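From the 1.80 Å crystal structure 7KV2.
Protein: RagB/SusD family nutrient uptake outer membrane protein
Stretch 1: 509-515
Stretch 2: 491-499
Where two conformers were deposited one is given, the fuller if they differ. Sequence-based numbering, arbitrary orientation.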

# COMPACT_ATOMS: atom_id res chain seq x y z
N THR A 509 -30.41 -2.43 3.13
CA THR A 509 -29.50 -3.58 3.45
C THR A 509 -28.20 -3.11 4.12
O THR A 509 -27.72 -3.84 5.01
CB THR A 509 -29.16 -4.36 2.17
OG1 THR A 509 -30.29 -5.19 1.90
CG2 THR A 509 -27.93 -5.23 2.24
N LEU A 510 -27.62 -1.98 3.65
CA LEU A 510 -26.32 -1.39 4.11
C LEU A 510 -26.58 -0.25 5.11
O LEU A 510 -27.06 0.78 4.65
CB LEU A 510 -25.59 -0.80 2.89
CG LEU A 510 -24.65 -1.72 2.11
CD1 LEU A 510 -23.90 -0.91 1.08
CD2 LEU A 510 -23.67 -2.44 3.02
N VAL A 511 -26.23 -0.42 6.39
CA VAL A 511 -26.26 0.64 7.44
C VAL A 511 -25.01 1.52 7.24
O VAL A 511 -23.89 0.98 7.45
CB VAL A 511 -26.27 0.09 8.88
CG1 VAL A 511 -26.48 1.20 9.91
CG2 VAL A 511 -27.29 -1.03 9.07
N GLN A 512 -25.22 2.81 6.94
CA GLN A 512 -24.16 3.86 6.82
C GLN A 512 -23.38 3.96 8.13
O GLN A 512 -23.93 3.75 9.22
CB GLN A 512 -24.77 5.21 6.41
CG GLN A 512 -23.74 6.31 6.14
CD GLN A 512 -22.70 5.89 5.11
OE1 GLN A 512 -21.74 5.20 5.45
NE2 GLN A 512 -22.94 6.28 3.85
N ASN A 513 -22.07 4.17 8.04
CA ASN A 513 -21.21 4.34 9.23
C ASN A 513 -21.56 5.68 9.88
O ASN A 513 -21.95 6.58 9.16
CB ASN A 513 -19.73 4.27 8.83
CG ASN A 513 -19.30 2.88 8.43
OD1 ASN A 513 -19.73 1.89 9.04
ND2 ASN A 513 -18.40 2.79 7.44
N ASN A 514 -21.46 5.73 11.21
CA ASN A 514 -21.58 6.96 12.05
C ASN A 514 -20.21 7.64 12.03
O ASN A 514 -19.47 7.44 12.99
CB ASN A 514 -22.00 6.62 13.48
CG ASN A 514 -22.25 7.85 14.33
OD1 ASN A 514 -22.47 8.94 13.81
ND2 ASN A 514 -22.22 7.69 15.64
N TYR A 515 -19.87 8.33 10.93
CA TYR A 515 -18.52 8.95 10.77
C TYR A 515 -18.55 10.45 11.10
O TYR A 515 -19.44 11.15 10.57
CB TYR A 515 -18.07 8.75 9.33
CG TYR A 515 -16.85 9.53 8.87
CD1 TYR A 515 -16.99 10.77 8.28
CD2 TYR A 515 -15.59 8.95 8.87
CE1 TYR A 515 -15.91 11.46 7.76
CE2 TYR A 515 -14.49 9.63 8.37
CZ TYR A 515 -14.66 10.87 7.78
OH TYR A 515 -13.63 11.57 7.22
OXT TYR A 515 -17.65 10.91 11.83
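Stretch 2 491-499: SSKKYLPIP

The C-terminal residue of the chain, Tyr 515, has its ring clamped between two residues of stretch 2. CD of Pro 497 lies over one face, 3.6 Å from the ring centroid. CD of Lys 493 lies over the opposite face, 3.7 Å from the centroid. Both are CH-pi contacts close to the ring normal. Lys 493 NZ also makes a cation-pi contact, 4.1 Å from the centroid of the Tyr 515 ring.

The same lysine holds the chain end. Its side chain runs across the ring, and Lys 493 NZ forms a salt bridge with Tyr 515 OXT at 3.0 Å. Ser 492 OG donates a second hydrogen bond to Tyr 515 OXT, at 2.7 Å. Just behind the carboxylate, Tyr 515 CA makes a CA-H...O contact of 3.2 Å with Ser 492 O.

Stretch 2 starts at Ser 491 as a short 3-10 segment, then becomes loop and reaches Pro 499, the N-cap of a helix. Stretch 1 has no regular helix or strand. The two run in opposite directions: Gln 512 lies by Ile 498, Asn 513 by Pro 497 and Tyr 515 by Ser 492, with CA atoms 6.0, 5.5 and 4.7 Å apart.

No backbone-to-backbone hydrogen bond joins them. Side-chain amides of stretch 1 bond to the backbone of stretch 2 instead. Gln 512 uses both ends of its amide on one residue: OE1 accepts from Ile 498 N at 2.8 Å, and NE2 donates to Ile 498 O at 2.8 Å. Gln 512 OE1 also accepts from Asn 513 N, again at 2.8 Å. Asn 513 points toward stretch 2, and its ND2 donates to Leu 496 O at 2.8 Å.

Beyond the amides, Leu 510 CD1 packs on Ile 498 CG2 at 4.0 Å. Together the stretches bury 662 Å².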

# COMPACT_ATOMS: atom_id res chain seq x y z
N SER A 491 -12.65 8.65 17.24
CA SER A 491 -12.92 7.23 16.96
C SER A 491 -13.99 7.08 15.88
O SER A 491 -13.88 6.10 15.15
CB SER A 491 -13.22 6.46 18.23
OG SER A 491 -14.10 7.19 19.05
N SER A 492 -14.93 8.03 15.70
CA SER A 492 -15.97 7.98 14.65
C SER A 492 -15.32 8.00 13.26
O SER A 492 -16.00 7.60 12.28
CB SER A 492 -17.03 9.06 14.79
OG SER A 492 -16.64 10.32 14.25
N LYS A 493 -14.08 8.48 13.16
CA LYS A 493 -13.43 8.63 11.84
C LYS A 493 -12.70 7.35 11.44
O LYS A 493 -12.20 7.32 10.32
CB LYS A 493 -12.48 9.83 11.88
CG LYS A 493 -13.15 11.12 12.29
CD LYS A 493 -14.37 11.48 11.51
CE LYS A 493 -14.98 12.77 12.03
NZ LYS A 493 -15.99 13.26 11.08
N LYS A 494 -12.69 6.31 12.27
CA LYS A 494 -11.95 5.06 11.95
C LYS A 494 -12.44 4.41 10.64
O LYS A 494 -11.60 3.83 9.92
CB LYS A 494 -12.04 4.11 13.15
CG LYS A 494 -11.38 2.76 12.93
CD LYS A 494 -11.18 1.98 14.21
CE LYS A 494 -10.45 0.69 13.92
NZ LYS A 494 -10.31 -0.17 15.12
N TYR A 495 -13.76 4.42 10.35
CA TYR A 495 -14.39 3.83 9.15
C TYR A 495 -14.99 4.96 8.31
O TYR A 495 -15.82 5.75 8.86
CB TYR A 495 -15.45 2.79 9.56
CG TYR A 495 -14.95 1.74 10.51
CD1 TYR A 495 -13.81 1.00 10.21
CD2 TYR A 495 -15.61 1.47 11.71
CE1 TYR A 495 -13.32 0.05 11.08
CE2 TYR A 495 -15.13 0.50 12.58
CZ TYR A 495 -14.00 -0.23 12.25
OH TYR A 495 -13.49 -1.17 13.10
N LEU A 496 -14.62 5.06 7.02
CA LEU A 496 -15.11 6.14 6.13
C LEU A 496 -16.60 5.93 5.87
O LEU A 496 -17.08 4.81 5.96
CB LEU A 496 -14.38 6.11 4.79
CG LEU A 496 -12.92 6.60 4.85
CD1 LEU A 496 -12.18 6.15 3.61
CD2 LEU A 496 -12.90 8.12 4.96
N PRO A 497 -17.33 6.98 5.46
CA PRO A 497 -18.69 6.83 4.96
C PRO A 497 -18.68 5.88 3.76
O PRO A 497 -17.87 6.11 2.84
CB PRO A 497 -19.12 8.21 4.47
CG PRO A 497 -18.19 9.16 5.19
CD PRO A 497 -16.89 8.38 5.39
N ILE A 498 -19.59 4.89 3.76
CA ILE A 498 -19.90 4.05 2.56
C ILE A 498 -20.43 4.94 1.44
O ILE A 498 -21.26 5.81 1.70
CB ILE A 498 -20.85 2.91 2.96
CG1 ILE A 498 -20.19 2.04 4.04
CG2 ILE A 498 -21.28 2.10 1.75
CD1 ILE A 498 -21.12 1.08 4.75
N PRO A 499 -19.99 4.79 0.16
CA PRO A 499 -20.51 5.60 -0.93
C PRO A 499 -22.06 5.60 -0.98
O PRO A 499 -22.65 4.53 -0.76
CB PRO A 499 -19.91 4.95 -2.19
CG PRO A 499 -18.58 4.39 -1.68
CD PRO A 499 -18.88 3.92 -0.29